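Long-range contacts in antifreeze protein (PDB 3P4G), which binds ice as a hyperactive, calcium-dependent antifreeze protein, a right-handed beta-helix that probably holds ordered waters against the ice surface: residues G128-D133 against I143-D148; E211-T216 against N230-T235; D278-K283 against E304-S309. All coordinates share one frame; numbering follows the deposited sequence.

Contact 1: G128-D133 against I143-D148; sequences GNLSGD and IQIGGD. With MG (magnesium ion), chain S.
L130 and D148 meet through their backbones, the N-H of L130 reaching the carbonyl oxygen of D148 (N to O 2.8 Å) almost straight, at 176°. The second bond is bent: G147 N lies 2.9 Å from G128 O, with the donor standing 53° out of the carbonyl plane. A side chain on G147 would run into that same oxygen, so its bareness lets the two turns come together. The side chain of N129 ends close to the G147–D148 backbone, its CG 4.0 Å from D148 N. On the inner side, L130 CB rests against I145 CG2 at 4.0 Å; the methyl stands anti to the backbone N of I145, on the side where L130 CB lies. The carboxylate of D148 faces outward instead. Its OD2 binds a magnesium ion at 2.0 Å, whose shell is completed by five waters, while OD1 accepts from one of these waters and from the backbone N of D167, an arrangement that fixes the rotation of the group. The contact illustrates how successive coils of a beta-helix dock at a corner that carries no calcium. Segment 128-133 lies in the loop between strand 123-126 and strand 134-135, and segment 143-148 leaves the end of strand 142-145; L130 packs on V111 of the preceding coil, I145 on I126 of strand 123-126, and L130 also bonds by its backbone to N150.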
ATOM      1  N   GLY A 128      -1.695 -15.330  -1.375  1.00  9.03           N
ATOM      2  CA  GLY A 128      -1.883 -15.478   0.080  1.00 10.07           C
ATOM      3  C   GLY A 128      -1.452 -14.248   0.869  1.00  9.85           C
ATOM      4  O   GLY A 128      -1.567 -13.105   0.407  1.00  8.83           O
ATOM      5  N   ASN A 129      -0.963 -14.502   2.092  1.00 10.48           N
ATOM      6  CA  ASN A 129      -0.446 -13.422   2.943  1.00 10.37           C
ATOM      7  C   ASN A 129       1.012 -13.104   2.740  1.00 11.26           C
ATOM      8  O   ASN A 129       1.823 -13.997   2.472  1.00 11.55           O
ATOM      9  CB  ASN A 129      -0.618 -13.830   4.433  1.00 11.12           C
ATOM     10  CG  ASN A 129      -2.091 -14.092   4.800  1.00 16.07           C
ATOM     11  OD1 ASN A 129      -2.417 -15.083   5.484  1.00 20.36           O
ATOM     12  ND2 ASN A 129      -2.965 -13.229   4.351  1.00  8.27           N
ATOM     13  N   LEU A 130       1.371 -11.845   2.947  1.00  9.51           N
ATOM     14  CA  LEU A 130       2.774 -11.484   2.836  1.00 10.59           C
ATOM     15  C   LEU A 130       3.289 -11.280   4.235  1.00 11.50           C
ATOM     16  O   LEU A 130       2.858 -10.315   4.901  1.00 11.58           O
ATOM     17  CB  LEU A 130       2.940 -10.209   2.006  1.00  9.76           C
ATOM     18  CG  LEU A 130       4.370  -9.638   1.932  1.00  9.60           C
ATOM     19  CD1 LEU A 130       5.295 -10.598   1.110  1.00 12.31           C
ATOM     20  CD2 LEU A 130       4.497  -8.176   1.404  1.00 10.62           C
ATOM     21  N   SER A 131       4.209 -12.145   4.678  1.00 11.72           N
ATOM     22  CA  SER A 131       4.820 -12.007   6.018  0.50 12.52           C
ATOM     23  C   SER A 131       6.344 -11.915   5.977  1.00 13.94           C
ATOM     24  O   SER A 131       6.982 -11.912   7.031  1.00 16.91           O
ATOM     25  CB  SER A 131       4.395 -13.117   7.000  0.50 12.92           C
ATOM     26  OG  SER A 131       4.709 -14.414   6.516  0.50 10.06           O
ATOM     27  N   GLY A 132       6.925 -11.870   4.779  1.00 12.66           N
ATOM     28  CA  GLY A 132       8.359 -11.531   4.625  1.00 12.56           C
ATOM     29  C   GLY A 132       8.385 -10.133   4.030  1.00 11.69           C
ATOM     30  O   GLY A 132       7.346  -9.646   3.555  1.00 12.89           O
ATOM     31  N   ASP A 133       9.530  -9.471   4.055  1.00 10.50           N
ATOM     32  CA  ASP A 133       9.627  -8.107   3.563  1.00 10.13           C
ATOM     33  C   ASP A 133       9.727  -8.099   2.072  1.00 10.70           C
ATOM     34  O   ASP A 133      10.580  -8.766   1.510  1.00 11.39           O
ATOM     35  CB  ASP A 133      10.892  -7.403   4.094  1.00 10.97           C
ATOM     36  CG  ASP A 133      10.843  -7.156   5.586  1.00 14.23           C
ATOM     37  OD1 ASP A 133       9.761  -7.223   6.236  1.00 13.95           O
ATOM     38  OD2 ASP A 133      11.911  -6.872   6.137  1.00 16.35           O
ATOM     39  N   ILE A 143       2.106  -4.400  -7.621  1.00  7.19           N
ATOM     40  CA  ILE A 143       2.109  -5.401  -6.518  1.00  7.47           C
ATOM     41  C   ILE A 143       0.646  -5.743  -6.136  1.00  9.02           C
ATOM     42  O   ILE A 143      -0.173  -4.838  -5.848  1.00  8.79           O
ATOM     43  CB  ILE A 143       2.880  -4.923  -5.269  1.00  7.25           C
ATOM     44  CG1 ILE A 143       4.332  -4.504  -5.635  1.00  8.85           C
ATOM     45  CG2 ILE A 143       2.909  -5.994  -4.192  1.00  7.40           C
ATOM     46  CD1 ILE A 143       4.470  -3.010  -5.756  1.00 14.27           C
ATOM     47  N   GLN A 144       0.315  -7.034  -6.143  1.00  7.19           N
ATOM     48  CA  GLN A 144      -0.985  -7.438  -5.709  1.00  7.81           C
ATOM     49  C   GLN A 144      -0.793  -8.530  -4.646  1.00  8.36           C
ATOM     50  O   GLN A 144      -0.060  -9.516  -4.870  1.00  7.59           O
ATOM     51  CB  GLN A 144      -1.752  -8.030  -6.870  1.00  8.75           C
ATOM     52  CG  GLN A 144      -3.139  -8.461  -6.452  1.00 13.39           C
ATOM     53  CD  GLN A 144      -4.150  -8.602  -7.574  1.00 17.80           C
ATOM     54  OE1 GLN A 144      -4.181  -7.806  -8.532  1.00 21.60           O
ATOM     55  NE2 GLN A 144      -5.002  -9.634  -7.463  1.00 18.96           N
ATOM     56  N   ILE A 145      -1.428  -8.308  -3.506  1.00  6.59           N
ATOM     57  CA  ILE A 145      -1.357  -9.237  -2.343  1.00  6.93           C
ATOM     58  C   ILE A 145      -2.789  -9.604  -2.034  1.00  7.34           C
ATOM     59  O   ILE A 145      -3.581  -8.722  -1.654  1.00  7.84           O
ATOM     60  CB  ILE A 145      -0.708  -8.541  -1.079  1.00  7.43           C
ATOM     61  CG1 ILE A 145       0.602  -7.838  -1.381  1.00  8.39           C
ATOM     62  CG2 ILE A 145      -0.593  -9.567   0.158  1.00  6.03           C
ATOM     63  CD1 ILE A 145       1.775  -8.734  -1.914  1.00  9.37           C
ATOM     64  N   GLY A 146      -3.137 -10.887  -2.158  1.00  6.41           N
ATOM     65  CA  GLY A 146      -4.518 -11.327  -1.993  1.00  8.78           C
ATOM     66  C   GLY A 146      -4.952 -11.250  -0.539  1.00  8.40           C
ATOM     67  O   GLY A 146      -6.094 -10.902  -0.264  1.00  8.87           O
ATOM     68  N   GLY A 147      -4.001 -11.516   0.363  1.00  8.09           N
ATOM     69  CA  GLY A 147      -4.286 -11.497   1.818  1.00  9.36           C
ATOM     70  C   GLY A 147      -3.808 -10.225   2.504  1.00  9.71           C
ATOM     71  O   GLY A 147      -4.099  -9.099   2.077  1.00  8.42           O
ATOM     72  N   ASP A 148      -3.077 -10.408   3.600  1.00  9.76           N
ATOM     73  CA  ASP A 148      -2.629  -9.312   4.446  1.00  8.75           C
ATOM     74  C   ASP A 148      -1.197  -8.959   4.112  1.00  9.32           C
ATOM     75  O   ASP A 148      -0.447  -9.810   3.600  1.00  9.26           O
ATOM     76  CB  ASP A 148      -2.600  -9.824   5.892  1.00  8.28           C
ATOM     77  CG  ASP A 148      -3.959 -10.194   6.414  1.00 13.52           C
ATOM     78  OD1 ASP A 148      -4.925  -9.492   6.121  1.00 14.48           O
ATOM     79  OD2 ASP A 148      -4.074 -11.173   7.194  1.00 17.18           O
TER
HETATM   80 MG    MG S 325      -5.600 -11.996   8.107  1.00 13.14          MG
HETATM   81  O   HOH W   1      -6.986 -10.944   6.971  1.00  9.01           O
HETATM   82  O   HOH W   2      -5.733 -10.305   9.290  1.00 18.29           O
HETATM   83  O   HOH W   3      -7.004 -12.744   9.269  1.00 22.60           O
HETATM   84  O   HOH W   4      -5.233 -13.843   7.320  1.00 10.85           O
HETATM   85  O   HOH W   5      -4.395 -12.643   9.677  1.00 18.22           O

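Contact 2: E211-T216 against N230-T235; sequences EVDGGT and NIQGGT. With CA (calcium ion), chain N; CA (calcium ion), chain M; CA (calcium ion), chain O.
D213 offers one face of its carboxylate to Q232, whose CB lies over the plane 3.9 Å from D213 CG, and the two flat ends are turned 47° apart. At the carboxylate's edge, OD1 accepts from G215 N at 2.8 Å on its anti side, closing an Asx turn. Q232 repeats the plan one coil on: in one of its two conformers its OE1 accepts from G234 N in the amide plane, on a lone pair, so this bond is probably not permanent. E211 and N230 also run side by side, their flat groups 59° apart. E211 OE2 and N230 OD1 come within 2.8 Å as two acceptors, so this is no bond, and the strongest polar partner of E211 is K192. An alanine in place of D213 would probably leave G215 N without its acceptor and the turn before the calcium less firmly set, with the Q232 chain uncovered on one side. Beneath these groups the parallel strands are joined by V212 N to N230 O, Q232 N to V212 O and G214 N to Q232 O. Past them, G215 O (2.5 Å), G233 O (2.4 Å) and T235 O (2.3 Å) grip one calcium ion, completed by G217, D219 and D238. T216 and T235 stand in file, T235 OG1 3.3 Å from T216 CG2, consistent with an ice-binding row. Strands 192-194 and 251-253 flank the pair, while V212 and I231 point inward onto I221 of strand 220-223, I231 also meeting V240 of strand 239-242.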
ATOM      1  N   GLU A 211      -1.970   4.149  10.858  1.00  8.81           N
ATOM      2  CA  GLU A 211      -1.613   5.480  10.377  1.00  9.04           C
ATOM      3  C   GLU A 211      -1.506   5.505   8.859  1.00  8.61           C
ATOM      4  O   GLU A 211      -1.080   4.505   8.230  1.00  8.25           O
ATOM      5  CB  GLU A 211      -0.252   5.899  10.969  1.00  9.02           C
ATOM      6  CG  GLU A 211      -0.248   5.922  12.529  1.00 14.25           C
ATOM      7  CD  GLU A 211       0.922   6.687  13.076  1.00 20.32           C
ATOM      8  OE1 GLU A 211       2.077   6.364  12.699  1.00 20.14           O
ATOM      9  OE2 GLU A 211       0.683   7.618  13.866  1.00 19.42           O
ATOM     10  N   VAL A 212      -1.810   6.672   8.303  1.00  8.56           N
ATOM     11  CA  VAL A 212      -1.653   6.971   6.868  1.00  8.46           C
ATOM     12  C   VAL A 212      -0.935   8.320   6.770  1.00  9.30           C
ATOM     13  O   VAL A 212      -1.218   9.261   7.532  1.00  8.92           O
ATOM     14  CB  VAL A 212      -3.010   7.054   6.160  1.00  9.39           C
ATOM     15  CG1 VAL A 212      -2.924   7.785   4.779  1.00 12.47           C
ATOM     16  CG2 VAL A 212      -3.661   5.675   6.055  1.00  9.89           C
ATOM     17  N   ASP A 213       0.008   8.400   5.824  1.00  9.19           N
ATOM     18  CA  ASP A 213       0.707   9.657   5.601  1.00  9.24           C
ATOM     19  C   ASP A 213       0.757   9.851   4.087  1.00 10.19           C
ATOM     20  O   ASP A 213       1.304   8.997   3.361  1.00  8.87           O
ATOM     21  CB  ASP A 213       2.132   9.563   6.166  1.00 10.51           C
ATOM     22  CG  ASP A 213       2.803  10.920   6.302  1.00 13.94           C
ATOM     23  OD1 ASP A 213       2.567  11.814   5.471  1.00 12.56           O
ATOM     24  OD2 ASP A 213       3.469  11.148   7.355  1.00 21.66           O
ATOM     25  N   GLY A 214       0.209  10.966   3.630  1.00  8.86           N
ATOM     26  CA  GLY A 214       0.198  11.312   2.175  1.00  8.13           C
ATOM     27  C   GLY A 214       1.599  11.725   1.726  1.00  7.56           C
ATOM     28  O   GLY A 214       1.987  11.578   0.530  1.00  8.11           O
ATOM     29  N   GLY A 215       2.384  12.265   2.674  1.00  7.69           N
ATOM     30  CA  GLY A 215       3.717  12.784   2.391  1.00  8.57           C
ATOM     31  C   GLY A 215       3.633  14.063   1.570  1.00  8.17           C
ATOM     32  O   GLY A 215       2.587  14.729   1.517  1.00  7.77           O
ATOM     33  N   THR A 216       4.757  14.480   1.024  1.00  8.75           N
ATOM     34  CA  THR A 216       4.730  15.682   0.170  1.00  8.83           C
ATOM     35  C   THR A 216       3.924  15.371  -1.080  1.00  7.24           C
ATOM     36  O   THR A 216       3.521  14.227  -1.289  1.00  7.04           O
ATOM     37  CB  THR A 216       6.119  16.191  -0.232  1.00  9.89           C
ATOM     38  OG1 THR A 216       6.722  15.218  -1.099  1.00  9.12           O
ATOM     39  CG2 THR A 216       6.978  16.421   1.092  1.00  9.58           C
ATOM     40  N   ASN A 230      -4.420   7.731  12.757  1.00  8.86           N
ATOM     41  CA  ASN A 230      -3.946   9.055  12.361  1.00  9.46           C
ATOM     42  C   ASN A 230      -3.891   9.167  10.868  1.00  9.45           C
ATOM     43  O   ASN A 230      -3.474   8.239  10.197  1.00  9.96           O
ATOM     44  CB  ASN A 230      -2.558   9.311  12.928  1.00 10.23           C
ATOM     45  CG  ASN A 230      -2.540   9.293  14.435  1.00 14.32           C
ATOM     46  OD1 ASN A 230      -1.610   8.755  15.053  1.00 23.50           O
ATOM     47  ND2 ASN A 230      -3.555   9.862  15.041  1.00 12.32           N
ATOM     48  N   ILE A 231      -4.251  10.337  10.359  1.00  9.13           N
ATOM     49  CA  ILE A 231      -4.056  10.651   8.937  1.00  9.10           C
ATOM     50  C   ILE A 231      -3.260  11.967   8.862  1.00  8.53           C
ATOM     51  O   ILE A 231      -3.657  12.949   9.497  1.00  8.82           O
ATOM     52  CB  ILE A 231      -5.404  10.867   8.190  1.00  8.58           C
ATOM     53  CG1 ILE A 231      -6.285   9.621   8.213  1.00  7.96           C
ATOM     54  CG2 ILE A 231      -5.145  11.345   6.693  1.00  8.77           C
ATOM     55  CD1 ILE A 231      -7.725   9.848   7.663  1.00  7.28           C
ATOM     56  N   GLN A 232      -2.162  11.973   8.093  1.00  8.46           N
ATOM     57  CA  GLN A 232      -1.422  13.193   7.782  0.50  7.46           C
ATOM     58  C   GLN A 232      -1.519  13.416   6.271  1.00  8.87           C
ATOM     59  O   GLN A 232      -1.189  12.507   5.518  1.00  9.03           O
ATOM     60  CB  GLN A 232       0.056  13.014   8.218  0.50  8.06           C
ATOM     61  CG  GLN A 232       0.968  14.138   7.811  0.50  6.36           C
ATOM     62  CD  GLN A 232       0.504  15.486   8.353  0.50  6.64           C
ATOM     63  OE1 GLN A 232       0.111  16.396   7.604  0.50  6.50           O
ATOM     64  NE2 GLN A 232       0.558  15.614   9.684  0.50  7.10           N
ATOM     65  N   GLY A 233      -1.976  14.586   5.839  1.00  6.85           N
ATOM     66  CA  GLY A 233      -2.033  14.880   4.397  1.00  8.06           C
ATOM     67  C   GLY A 233      -0.632  15.225   3.915  1.00  7.90           C
ATOM     68  O   GLY A 233      -0.316  14.999   2.717  1.00  8.51           O
ATOM     69  N   GLY A 234       0.169  15.781   4.831  1.00  8.17           N
ATOM     70  CA  GLY A 234       1.544  16.241   4.536  1.00  7.07           C
ATOM     71  C   GLY A 234       1.514  17.585   3.808  1.00  7.27           C
ATOM     72  O   GLY A 234       0.442  18.228   3.708  1.00  7.80           O
ATOM     73  N   THR A 235       2.659  18.046   3.326  1.00  7.19           N
ATOM     74  CA  THR A 235       2.674  19.266   2.481  1.00  6.82           C
ATOM     75  C   THR A 235       1.860  18.970   1.203  1.00  6.88           C
ATOM     76  O   THR A 235       1.496  17.825   0.921  1.00  8.88           O
ATOM     77  CB  THR A 235       4.082  19.750   2.154  1.00  7.15           C
ATOM     78  OG1 THR A 235       4.722  18.834   1.251  1.00  7.82           O
ATOM     79  CG2 THR A 235       4.911  19.774   3.470  1.00  6.87           C
TER
HETATM   80 CA    CA N 410       0.531  15.743   0.642  1.00  4.56          CA
HETATM   81 CA    CA M 409       2.593  12.152  -1.590  1.00  4.36          CA
HETATM   82 CA    CA O 411      -1.525  19.365   2.820  1.00  3.69          CA

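Contact 3: D278-K283 against E304-S309; sequences DSIYLK and EHIRVS. With CA (calcium ion), chain Q; CA (calcium ion), chain P.
S279 and H305 begin a pairing of parallel strands, 279-282 and 305-308, whose axes approach to 4.7 Å at an angle of 14°, as the last coil of the calcium-binding beta-helix is added to the stack. Backbone bonds alternate between them: H305 N to D278 O, I280 N to H305 O, R307 N to I280 O and L282 N to R307 O. Inside the helix the side chains are apolar. I280 CG2 lies 3.8 Å from I306 CG1, the two chains side by side, while L282 CD1 reaches both I306 CG2 (4.0 Å) and V308 CG1 (4.1 Å). F303, Y290 of helix 287-290 and V313 of strand 311-314 pack on this interior as well. On the face that carries S279, Y281 and H305, the CG of Y281 stands anti to its backbone N (chi1 -180°). The ring edge meets R307 O and V308 O, which lie near the ring plane; its CD1 meets the aliphatic R307 CG at 3.6 Å, while K283 CB covers part of one face. The guanidinium of R307 finds its polar partner in A318. H305 is held at both ring nitrogens, ND1 by S316 N and NE2 by D277 OD1. At the start of the strands one carboxylate serves two calcium ions, D278 OD1 on one and OD2 on the next. That second ion is also chelated by both oxygens of E304, OE1 at 2.6 Å and OE2 at 2.5 Å, and OE1 further accepts from D278 N, which meets it 2.8 Å away from above the plane of the E304 carboxylate.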
ATOM      1  N   ASP A 278      -7.819  26.001   4.135  1.00  7.55           N
ATOM      2  CA  ASP A 278      -8.348  24.658   4.365  1.00  7.34           C
ATOM      3  C   ASP A 278      -9.880  24.657   4.506  1.00  7.35           C
ATOM      4  O   ASP A 278     -10.486  25.559   5.149  1.00  8.06           O
ATOM      5  CB  ASP A 278      -7.672  24.064   5.590  1.00  7.23           C
ATOM      6  CG  ASP A 278      -6.149  23.997   5.427  1.00  8.72           C
ATOM      7  OD1 ASP A 278      -5.650  23.228   4.567  1.00  7.87           O
ATOM      8  OD2 ASP A 278      -5.455  24.746   6.139  1.00  8.89           O
ATOM      9  N   SER A 279     -10.482  23.593   3.947  1.00  7.12           N
ATOM     10  CA  SER A 279     -11.932  23.396   3.868  1.00  7.27           C
ATOM     11  C   SER A 279     -12.371  22.095   4.490  1.00  7.78           C
ATOM     12  O   SER A 279     -11.692  21.067   4.359  1.00  7.76           O
ATOM     13  CB  SER A 279     -12.423  23.383   2.393  1.00  7.26           C
ATOM     14  OG  SER A 279     -12.053  24.574   1.694  1.00  8.70           O
ATOM     15  N   ILE A 280     -13.504  22.156   5.158  1.00  7.52           N
ATOM     16  CA  ILE A 280     -14.066  20.930   5.750  1.00  7.56           C
ATOM     17  C   ILE A 280     -15.541  20.874   5.397  1.00  8.55           C
ATOM     18  O   ILE A 280     -16.255  21.881   5.514  1.00  9.03           O
ATOM     19  CB  ILE A 280     -13.793  20.804   7.286  1.00  7.78           C
ATOM     20  CG1 ILE A 280     -14.229  19.414   7.802  1.00  9.11           C
ATOM     21  CG2 ILE A 280     -14.507  21.912   8.145  1.00  8.74           C
ATOM     22  CD1 ILE A 280     -13.969  19.182   9.292  1.00  9.29           C
ATOM     23  N   TYR A 281     -16.023  19.669   5.055  1.00  8.74           N
ATOM     24  CA  TYR A 281     -17.419  19.468   4.760  1.00 10.41           C
ATOM     25  C   TYR A 281     -17.932  18.451   5.774  1.00 11.54           C
ATOM     26  O   TYR A 281     -17.492  17.312   5.780  1.00 11.85           O
ATOM     27  CB  TYR A 281     -17.554  18.883   3.349  1.00 10.79           C
ATOM     28  CG  TYR A 281     -18.966  18.612   2.875  1.00 11.90           C
ATOM     29  CD1 TYR A 281     -20.073  19.294   3.425  1.00 13.40           C
ATOM     30  CD2 TYR A 281     -19.194  17.724   1.808  1.00 16.34           C
ATOM     31  CE1 TYR A 281     -21.353  19.061   2.981  1.00 15.90           C
ATOM     32  CE2 TYR A 281     -20.519  17.470   1.354  1.00 19.43           C
ATOM     33  CZ  TYR A 281     -21.573  18.156   1.941  1.00 19.77           C
ATOM     34  OH  TYR A 281     -22.887  17.923   1.517  1.00 22.66           O
ATOM     35  N   LEU A 282     -18.846  18.895   6.617  1.00 11.87           N
ATOM     36  CA  LEU A 282     -19.458  18.054   7.660  1.00 12.97           C
ATOM     37  C   LEU A 282     -20.797  17.587   7.126  1.00 14.38           C
ATOM     38  O   LEU A 282     -21.842  18.172   7.442  1.00 15.67           O
ATOM     39  CB  LEU A 282     -19.674  18.880   8.930  1.00 13.87           C
ATOM     40  CG  LEU A 282     -18.401  19.489   9.567  1.00 15.54           C
ATOM     41  CD1 LEU A 282     -18.724  20.470  10.705  1.00 13.68           C
ATOM     42  CD2 LEU A 282     -17.489  18.364  10.102  1.00 16.62           C
ATOM     43  N   LYS A 283     -20.775  16.532   6.320  1.00 15.41           N
ATOM     44  CA  LYS A 283     -21.996  16.126   5.598  1.00 16.48           C
ATOM     45  C   LYS A 283     -23.055  15.569   6.564  1.00 16.60           C
ATOM     46  O   LYS A 283     -24.261  15.599   6.273  1.00 17.49           O
ATOM     47  CB  LYS A 283     -21.615  15.067   4.578  1.00 17.71           C
ATOM     48  CG  LYS A 283     -22.732  14.557   3.657  1.00 24.11           C
ATOM     49  CD  LYS A 283     -22.073  13.878   2.431  1.00 28.54           C
ATOM     50  CE  LYS A 283     -22.997  13.962   1.224  1.00 32.74           C
ATOM     51  NZ  LYS A 283     -24.154  12.995   1.322  1.00 33.35           N
ATOM     52  N   GLU A 304     -10.565  27.237   7.727  1.00  8.59           N
ATOM     53  CA  GLU A 304     -10.988  28.506   7.119  1.00  9.30           C
ATOM     54  C   GLU A 304     -12.413  28.446   6.522  1.00  9.71           C
ATOM     55  O   GLU A 304     -13.150  29.444   6.544  1.00  9.92           O
ATOM     56  CB  GLU A 304      -9.968  28.985   6.091  1.00  9.81           C
ATOM     57  CG  GLU A 304      -8.668  29.436   6.709  1.00 12.02           C
ATOM     58  CD  GLU A 304      -7.703  28.333   7.112  1.00 11.79           C
ATOM     59  OE1 GLU A 304      -7.832  27.144   6.691  1.00 10.51           O
ATOM     60  OE2 GLU A 304      -6.747  28.698   7.818  1.00 12.22           O
ATOM     61  N   HIS A 305     -12.798  27.301   5.985  1.00  8.53           N
ATOM     62  CA  HIS A 305     -14.080  27.186   5.321  1.00  8.77           C
ATOM     63  C   HIS A 305     -14.792  25.979   5.844  1.00  8.57           C
ATOM     64  O   HIS A 305     -14.215  24.904   5.884  1.00  9.50           O
ATOM     65  CB  HIS A 305     -13.902  27.055   3.805  1.00  9.05           C
ATOM     66  CG  HIS A 305     -12.968  28.075   3.243  1.00  8.79           C
ATOM     67  ND1 HIS A 305     -13.367  29.363   2.950  1.00  8.79           N
ATOM     68  CD2 HIS A 305     -11.627  28.045   3.068  1.00  9.62           C
ATOM     69  CE1 HIS A 305     -12.318  30.054   2.534  1.00 11.08           C
ATOM     70  NE2 HIS A 305     -11.248  29.276   2.590  1.00 10.95           N
ATOM     71  N   ILE A 306     -16.074  26.131   6.134  1.00  8.92           N
ATOM     72  CA  ILE A 306     -16.813  25.049   6.786  1.00  9.13           C
ATOM     73  C   ILE A 306     -18.195  24.962   6.178  1.00 10.60           C
ATOM     74  O   ILE A 306     -18.974  25.916   6.256  1.00 11.85           O
ATOM     75  CB  ILE A 306     -16.954  25.198   8.344  1.00  9.43           C
ATOM     76  CG1 ILE A 306     -15.586  25.407   9.004  1.00  9.53           C
ATOM     77  CG2 ILE A 306     -17.694  23.955   8.943  1.00 10.73           C
ATOM     78  CD1 ILE A 306     -15.705  25.791  10.560  1.00 11.05           C
ATOM     79  N   ARG A 307     -18.473  23.832   5.538  1.00  9.90           N
ATOM     80  CA  ARG A 307     -19.808  23.586   4.993  1.00 11.11           C
ATOM     81  C   ARG A 307     -20.473  22.490   5.820  1.00 12.32           C
ATOM     82  O   ARG A 307     -19.815  21.548   6.225  1.00 12.52           O
ATOM     83  CB  ARG A 307     -19.710  23.171   3.500  1.00 12.20           C
ATOM     84  CG  ARG A 307     -21.085  22.739   2.919  1.00 13.18           C
ATOM     85  CD  ARG A 307     -21.039  22.503   1.434  1.00 15.03           C
ATOM     86  NE  ARG A 307     -20.739  23.728   0.663  1.00 14.06           N
ATOM     87  CZ  ARG A 307     -21.620  24.671   0.330  1.00 17.81           C
ATOM     88  NH1 ARG A 307     -22.901  24.580   0.692  1.00 17.03           N
ATOM     89  NH2 ARG A 307     -21.222  25.709  -0.401  1.00 17.08           N
ATOM     90  N   VAL A 308     -21.774  22.625   6.088  1.00 13.01           N
ATOM     91  CA  VAL A 308     -22.536  21.547   6.774  1.00 13.92           C
ATOM     92  C   VAL A 308     -23.577  21.004   5.807  1.00 15.15           C
ATOM     93  O   VAL A 308     -23.572  21.387   4.633  1.00 14.26           O
ATOM     94  CB  VAL A 308     -23.105  22.017   8.144  1.00 15.00           C
ATOM     95  CG1 VAL A 308     -21.953  22.367   9.107  1.00 15.72           C
ATOM     96  CG2 VAL A 308     -24.035  23.228   7.986  1.00 16.83           C
ATOM     97  N   SER A 309     -24.473  20.116   6.264  1.00 15.32           N
ATOM     98  CA  SER A 309     -25.288  19.376   5.266  1.00 17.06           C
ATOM     99  C   SER A 309     -26.251  20.264   4.491  1.00 18.21           C
ATOM    100  O   SER A 309     -26.622  19.956   3.337  1.00 19.01           O
ATOM    101  CB  SER A 309     -26.073  18.246   5.934  1.00 17.52           C
ATOM    102  OG  SER A 309     -27.050  18.807   6.787  1.00 18.31           O
TER
HETATM  103 CA    CA Q 413      -5.379  26.640   7.533  1.00  3.44          CA
HETATM  104 CA    CA P 412      -3.405  22.947   5.127  1.00  3.51          CA
HETATM  105  O   HOH W   6      -6.475  25.552   9.371  1.00  4.84           O
HETATM  106  O   HOH W   7      -3.805  28.261   8.547  1.00  8.48           O

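In the fold
All three contacts join successive coils of one beta-helix and are partly buried, but they sample different walls. Contacts 1 and 3 reach the wall that includes strands 142-145 and 279-282, contact 2 the other. Contact 1, with its centre about 11 Å from that of the chain, is a turn-to-turn junction with a magnesium ion held largely by water. Contact 2, about 23 Å from it between centres, is strand pairing running into calcium-binding turns where backbone oxygens, with aspartates from elsewhere, hold the ion. Contact 3 is centred about 29 Å from the chain's centre, at the C-terminal end; carboxylates from both segments share a calcium ion, and aromatic and charged side chains line one face.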